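Local atomic coordinates of TRAP dicarboxylate transporter-DctP subunit (Desulfovibrio desulfuricans subsp. desulfuricans, PDB entry 4NHB), a protein that binds sn-glycerol-3-phosphate as a periplasmic solute-binding protein and probably delivers it to the membrane permease of a TRAP transporter. Residues 106-112 with 233-238; 180-185 with 305-309. All blocks are in the same frame, centred on the assembly; numbering follows the deposited sequence.

Interaction 1: residues 106-112 with 233-238; sequences LETPMLF and HILVIH. With G3P (sn-glycerol-3-phosphate), chain P.
The loop 106-112 lies antiparallel to 233-238, which runs into strand 235-243 and is extended from Ile234 on, with CA pairs Leu106-Ile237 (6.4 Å), Glu107-Leu235 (5.9 Å), Pro109-Ile234 (4.7 Å) and Met110-His233 (5.5 Å). Water 1 bridges the backbones, donating to Leu106 O (2.6 Å) and Leu235 O (2.8 Å). Glu107, chi1 m and chi2 t, reaches over the strand so that OE2 accepts from Ile237 N at 2.9 Å and from the ligand hydroxyl G3P O1 at 2.7 Å; Thr94 and Tyr178 bind OE1. Beside it, His238 NE2 lies 2.7 Å from G3P O2, its ND1 bonded to Glu43. Water 2 donates to Thr108 O (2.6 Å) and accepts from Leu235 N (3.1 Å). A type II turn from Thr108 to Leu111 places Pro109 CG 3.9 Å from Ile234 CG1 and lets Met110 N donate to His233 O (2.9 Å). Phe112 CD2 meets Leu235 CD2 at 4.4 Å. Glu107, Val236 and His238 thus supply part of the ligand pocket, as in the cleft of a periplasmic binding protein. Strand 146-155 pairs with 235-243, helix 115-122 packs on Phe112 and Leu235, and helix 176-184 on Pro109, Ile234 and Val236.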
loop_
_atom_site.group_PDB
_atom_site.type_symbol
_atom_site.label_atom_id
_atom_site.label_comp_id
_atom_site.label_asym_id
_atom_site.label_seq_id
_atom_site.Cartn_x
_atom_site.Cartn_y
_atom_site.Cartn_z
ATOM N N LEU A 106 -7.329 -5.699 2.296
ATOM C CA LEU A 106 -6.687 -4.548 2.941
ATOM C C LEU A 106 -6.987 -3.274 2.144
ATOM O O LEU A 106 -7.055 -2.186 2.712
ATOM C CB LEU A 106 -5.172 -4.755 3.082
ATOM C CG LEU A 106 -4.721 -5.826 4.118
ATOM C CD1 LEU A 106 -3.237 -6.258 3.998
ATOM C CD2 LEU A 106 -4.964 -5.359 5.514
ATOM N N GLU A 107 -7.164 -3.422 0.827
ATOM C CA GLU A 107 -7.450 -2.298 -0.069
ATOM C C GLU A 107 -8.827 -2.396 -0.783
ATOM O O GLU A 107 -8.977 -1.969 -1.906
ATOM C CB GLU A 107 -6.286 -2.142 -1.078
ATOM C CG GLU A 107 -4.981 -1.803 -0.406
ATOM C CD GLU A 107 -3.793 -1.601 -1.339
ATOM O OE1 GLU A 107 -3.834 -2.066 -2.503
ATOM O OE2 GLU A 107 -2.793 -0.975 -0.874
ATOM N N THR A 108 -9.826 -2.937 -0.078
ATOM C CA THR A 108 -11.216 -3.046 -0.573
ATOM C C THR A 108 -11.691 -1.702 -1.052
ATOM O O THR A 108 -11.685 -0.715 -0.290
ATOM C CB THR A 108 -12.161 -3.530 0.565
ATOM O OG1 THR A 108 -11.750 -4.812 1.017
ATOM C CG2 THR A 108 -13.628 -3.589 0.124
ATOM N N PRO A 109 -12.061 -1.611 -2.343
ATOM C CA PRO A 109 -12.470 -0.293 -2.814
ATOM C C PRO A 109 -13.719 0.197 -2.094
ATOM O O PRO A 109 -14.575 -0.606 -1.769
ATOM C CB PRO A 109 -12.734 -0.522 -4.303
ATOM C CG PRO A 109 -11.857 -1.688 -4.671
ATOM C CD PRO A 109 -11.853 -2.558 -3.453
ATOM N N MET A 110 -13.794 1.486 -1.824
ATOM C CA MET A 110 -15.003 2.074 -1.240
ATOM C C MET A 110 -15.330 1.550 0.146
ATOM O O MET A 110 -16.494 1.542 0.539
ATOM C CB MET A 110 -16.211 1.761 -2.133
ATOM C CG MET A 110 -16.016 2.109 -3.569
ATOM S SD MET A 110 -15.533 3.825 -3.725
ATOM C CE MET A 110 -16.594 4.637 -2.522
ATOM N N LEU A 111 -14.347 1.073 0.884
ATOM C CA LEU A 111 -14.692 0.445 2.163
ATOM C C LEU A 111 -14.618 1.411 3.353
ATOM O O LEU A 111 -15.451 1.339 4.269
ATOM C CB LEU A 111 -13.825 -0.768 2.412
ATOM C CG LEU A 111 -14.176 -1.477 3.730
ATOM C CD1 LEU A 111 -15.616 -2.011 3.751
ATOM C CD2 LEU A 111 -13.190 -2.583 4.010
ATOM N N PHE A 112 -13.621 2.299 3.345
ATOM C CA PHE A 112 -13.390 3.214 4.461
ATOM C C PHE A 112 -13.776 4.647 4.165
ATOM O O PHE A 112 -13.477 5.169 3.113
ATOM C CB PHE A 112 -11.917 3.162 4.886
ATOM C CG PHE A 112 -11.468 1.783 5.262
ATOM C CD1 PHE A 112 -12.068 1.121 6.343
ATOM C CD2 PHE A 112 -10.505 1.122 4.518
ATOM C CE1 PHE A 112 -11.694 -0.164 6.699
ATOM C CE2 PHE A 112 -10.116 -0.171 4.872
ATOM C CZ PHE A 112 -10.720 -0.813 5.967
ATOM N N HIS A 233 -10.913 6.080 -4.368
ATOM C CA HIS A 233 -11.624 4.830 -4.528
ATOM C C HIS A 233 -10.986 3.678 -3.779
ATOM O O HIS A 233 -11.657 2.705 -3.430
ATOM C CB HIS A 233 -11.689 4.489 -5.994
ATOM C CG HIS A 233 -10.413 4.761 -6.721
ATOM N ND1 HIS A 233 -10.037 6.027 -7.111
ATOM C CD2 HIS A 233 -9.428 3.929 -7.141
ATOM C CE1 HIS A 233 -8.868 5.969 -7.729
ATOM N NE2 HIS A 233 -8.476 4.711 -7.758
ATOM N N ILE A 234 -9.672 3.773 -3.581
ATOM C CA ILE A 234 -8.926 2.813 -2.762
ATOM C C ILE A 234 -7.935 3.563 -1.841
ATOM O O ILE A 234 -7.331 4.540 -2.262
ATOM C CB ILE A 234 -8.109 1.898 -3.624
ATOM C CG1 ILE A 234 -9.011 0.903 -4.354
ATOM C CG2 ILE A 234 -7.072 1.129 -2.773
ATOM C CD1 ILE A 234 -8.338 0.182 -5.443
ATOM N N LEU A 235 -7.771 3.068 -0.622
ATOM C CA LEU A 235 -6.735 3.554 0.300
ATOM C C LEU A 235 -5.605 2.535 0.287
ATOM O O LEU A 235 -5.803 1.386 0.627
ATOM C CB LEU A 235 -7.317 3.692 1.706
ATOM C CG LEU A 235 -6.309 3.837 2.845
ATOM C CD1 LEU A 235 -5.439 5.113 2.674
ATOM C CD2 LEU A 235 -7.033 3.845 4.183
ATOM N N VAL A 236 -4.421 2.951 -0.146
ATOM C CA VAL A 236 -3.307 2.054 -0.127
ATOM C C VAL A 236 -2.836 1.790 1.305
ATOM O O VAL A 236 -2.597 2.704 2.087
ATOM C CB VAL A 236 -2.131 2.577 -1.023
ATOM C CG1 VAL A 236 -0.906 1.631 -1.024
ATOM C CG2 VAL A 236 -2.616 2.801 -2.445
ATOM N N ILE A 237 -2.728 0.505 1.619
ATOM C CA ILE A 237 -2.264 0.037 2.929
ATOM C C ILE A 237 -1.069 -0.889 2.714
ATOM O O ILE A 237 -1.166 -1.876 1.978
ATOM C CB ILE A 237 -3.369 -0.756 3.636
ATOM C CG1 ILE A 237 -4.576 0.148 3.959
ATOM C CG2 ILE A 237 -2.827 -1.443 4.900
ATOM C CD1 ILE A 237 -4.322 1.196 5.065
ATOM N N HIS A 238 0.076 -0.575 3.321
ATOM C CA HIS A 238 1.211 -1.507 3.322
ATOM C C HIS A 238 1.545 -2.052 4.711
ATOM O O HIS A 238 0.977 -1.622 5.708
ATOM C CB HIS A 238 2.424 -0.820 2.718
ATOM C CG HIS A 238 2.396 -0.763 1.228
ATOM N ND1 HIS A 238 3.543 -0.614 0.485
ATOM C CD2 HIS A 238 1.371 -0.842 0.337
ATOM C CE1 HIS A 238 3.237 -0.595 -0.802
ATOM N NE2 HIS A 238 1.925 -0.714 -0.922
HETATM O O1 G3P P . -0.641 -2.176 -2.075
HETATM C C1 G3P P . -0.599 -2.287 -3.467
HETATM C C2 G3P P . -0.017 -1.006 -4.079
HETATM O O2 G3P P . 1.271 -0.797 -3.566
HETATM C C3 G3P P . 0.044 -1.153 -5.608
HETATM O O1P G3P P . -0.013 0.111 -6.187
HETATM O O4P G3P P . 2.104 0.996 -5.374
HETATM O O2P G3P P . 2.055 -0.231 -7.603
HETATM O O3P G3P P . 1.076 2.055 -7.424
HETATM P P G3P P . 1.396 0.763 -6.678
HETATM O O HOH W 1 -7.730 0.277 2.345
HETATM O O HOH W 2 -9.669 0.865 0.366
#

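Interaction 2: residues 180-185 with 305-309; sequences NFAKEC and AGKRS
Phe181 lays the edge of its ring against the backbone of helix 296-308, CE1 coming within 3.6 Å of Gly306 CA and CD1 within 3.7 Å of Ser309 OG. Its CA-to-CB bond points sideways, but chi1 t brings the ring end nearer to the partner. Residues 180-184 and 305-308 are alpha-helical, belonging to helices 176-184 and 296-308, and the closest CA pairs are Glu184-Ala305 at 4.9 Å and Phe181-Ser309 at 5.7 Å. The small methyl of Ala305 permits the close approach: its CB lies 3.5 Å from Glu184 O, 3.9 Å from Glu184 CB and 3.7 Å from Cys185 SG. On the more open side, Glu184, with chi1 and chi2 both m, forms a salt bridge from OE1 to Arg308 NE at 2.6 Å. The guanidinium makes a second link, as Arg308 NH2 donates to Glu184 O at 3.1 Å, so one arginine holds both the carboxylate and the backbone carbonyl of Glu184. Asn180, chi1 t, brings ND2 to 3.7 Å from Ser309 CB. Ser309, chi1 p, turns OG back onto its own helix and donates to Gly306 O in a very short 2.5 Å bond. The arrangement is a close helix-helix packing in which Ala305, Gly306 and Ser309 meet Phe181 and Glu184, with the Glu184-Arg308 salt bridge at its margin. Beyond the pair, His301 of helix 296-308 bonds Cys185 O, and His233 and Pro109, the latter in the loop between strand 89-92 and helix 115-122, adjoin Phe181.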
loop_
_atom_site.group_PDB
_atom_site.type_symbol
_atom_site.label_atom_id
_atom_site.label_comp_id
_atom_site.label_asym_id
_atom_site.label_seq_id
_atom_site.Cartn_x
_atom_site.Cartn_y
_atom_site.Cartn_z
ATOM N N ASN A 180 -9.005 -5.871 -12.036
ATOM C CA ASN A 180 -10.459 -6.053 -11.964
ATOM C C ASN A 180 -11.200 -4.732 -11.785
ATOM O O ASN A 180 -12.205 -4.451 -12.423
ATOM C CB ASN A 180 -10.830 -6.985 -10.824
ATOM C CG ASN A 180 -12.303 -7.307 -10.841
ATOM O OD1 ASN A 180 -12.796 -7.916 -11.793
ATOM N ND2 ASN A 180 -13.026 -6.836 -9.841
ATOM N N PHE A 181 -10.693 -3.897 -10.897
ATOM C CA PHE A 181 -11.352 -2.678 -10.636
ATOM C C PHE A 181 -11.310 -1.758 -11.869
ATOM O O PHE A 181 -12.289 -1.060 -12.176
ATOM C CB PHE A 181 -10.735 -2.014 -9.402
ATOM C CG PHE A 181 -11.318 -0.701 -9.096
ATOM C CD1 PHE A 181 -12.589 -0.605 -8.588
ATOM C CD2 PHE A 181 -10.618 0.462 -9.366
ATOM C CE1 PHE A 181 -13.144 0.623 -8.335
ATOM C CE2 PHE A 181 -11.172 1.678 -9.090
ATOM C CZ PHE A 181 -12.429 1.764 -8.585
ATOM N N ALA A 182 -10.182 -1.746 -12.577
ATOM C CA ALA A 182 -10.071 -0.913 -13.769
ATOM C C ALA A 182 -11.147 -1.297 -14.774
ATOM O O ALA A 182 -11.823 -0.453 -15.355
ATOM C CB ALA A 182 -8.686 -1.052 -14.384
ATOM N N LYS A 183 -11.335 -2.585 -14.954
ATOM C CA LYS A 183 -12.385 -3.058 -15.853
ATOM C C LYS A 183 -13.729 -2.478 -15.470
ATOM O O LYS A 183 -14.408 -1.857 -16.308
ATOM C CB LYS A 183 -12.467 -4.576 -15.826
ATOM C CG LYS A 183 -11.104 -5.215 -15.869
ATOM C CD LYS A 183 -11.015 -6.371 -16.801
ATOM C CE LYS A 183 -9.772 -7.144 -16.525
ATOM N NZ LYS A 183 -9.715 -8.454 -17.237
ATOM N N GLU A 184 -14.099 -2.641 -14.200
ATOM C CA GLU A 184 -15.419 -2.229 -13.756
ATOM C C GLU A 184 -15.581 -0.736 -14.006
ATOM O O GLU A 184 -16.699 -0.244 -14.107
ATOM C CB GLU A 184 -15.623 -2.527 -12.269
ATOM C CG GLU A 184 -15.781 -3.987 -11.910
ATOM C CD GLU A 184 -17.049 -4.600 -12.470
ATOM O OE1 GLU A 184 -17.862 -3.853 -13.078
ATOM O OE2 GLU A 184 -17.201 -5.823 -12.334
ATOM N N CYS A 185 -14.472 -0.010 -14.102
ATOM C CA CYS A 185 -14.519 1.440 -14.292
ATOM C C CYS A 185 -14.588 1.822 -15.789
ATOM O O CYS A 185 -14.666 3.013 -16.164
ATOM C CB CYS A 185 -13.287 2.089 -13.677
ATOM S SG CYS A 185 -13.337 2.224 -11.912
ATOM N N ALA A 305 -18.816 0.903 -9.674
ATOM C CA ALA A 305 -17.695 0.089 -10.094
ATOM C C ALA A 305 -17.044 -0.561 -8.877
ATOM O O ALA A 305 -16.784 -1.758 -8.872
ATOM C CB ALA A 305 -16.687 0.939 -10.864
ATOM N N GLY A 306 -16.798 0.249 -7.853
ATOM C CA GLY A 306 -16.208 -0.214 -6.611
ATOM C C GLY A 306 -17.005 -1.289 -5.912
ATOM O O GLY A 306 -16.434 -2.287 -5.479
ATOM N N LYS A 307 -18.308 -1.067 -5.766
ATOM C CA LYS A 307 -19.201 -2.075 -5.196
ATOM C C LYS A 307 -19.225 -3.377 -6.034
ATOM O O LYS A 307 -19.084 -4.462 -5.478
ATOM C CB LYS A 307 -20.619 -1.525 -5.029
ATOM C CG LYS A 307 -20.808 -0.379 -4.008
ATOM C CD LYS A 307 -19.845 -0.473 -2.832
ATOM C CE LYS A 307 -20.412 0.099 -1.521
ATOM N NZ LYS A 307 -21.160 1.366 -1.678
ATOM N N ARG A 308 -19.340 -3.270 -7.363
ATOM C CA ARG A 308 -19.297 -4.472 -8.218
ATOM C C ARG A 308 -18.011 -5.263 -8.014
ATOM O O ARG A 308 -17.998 -6.501 -8.013
ATOM C CB ARG A 308 -19.407 -4.114 -9.710
ATOM C CG ARG A 308 -20.771 -3.670 -10.191
ATOM C CD ARG A 308 -20.850 -3.622 -11.716
ATOM N NE ARG A 308 -20.027 -2.568 -12.308
ATOM C CZ ARG A 308 -20.391 -1.295 -12.453
ATOM N NH1 ARG A 308 -21.582 -0.884 -12.050
ATOM N NH2 ARG A 308 -19.555 -0.423 -13.010
ATOM N N SER A 309 -16.907 -4.538 -7.863
ATOM C CA SER A 309 -15.608 -5.188 -7.783
ATOM C C SER A 309 -15.493 -6.096 -6.555
ATOM O O SER A 309 -14.617 -6.943 -6.509
ATOM C CB SER A 309 -14.455 -4.154 -7.814
ATOM O OG SER A 309 -14.521 -3.196 -6.762
#

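In the fold
The centres of the two contacts lie 13 Å apart, and they touch directly: Pro109 CG is 3.7 Å from Ser309 OG, Met110 CG 3.8 Å from Gly306 CA, and His233 CD2 3.5 Å from Phe181 CE2. Along the chain their segments alternate, 106-112, 180-185, 233-238 and 305-309, so the contacts close two loops of about 120 residues that overlap along the chain. Interaction 1 lies on the mixed sheet, through strand 235-243, and borders the ligand, 9 Å from the chain centre; interaction 2, at 18 Å, joins helices 176-184 and 296-308 farther out. Helix 176-184 is thus in contact with both the pocket and interaction 2.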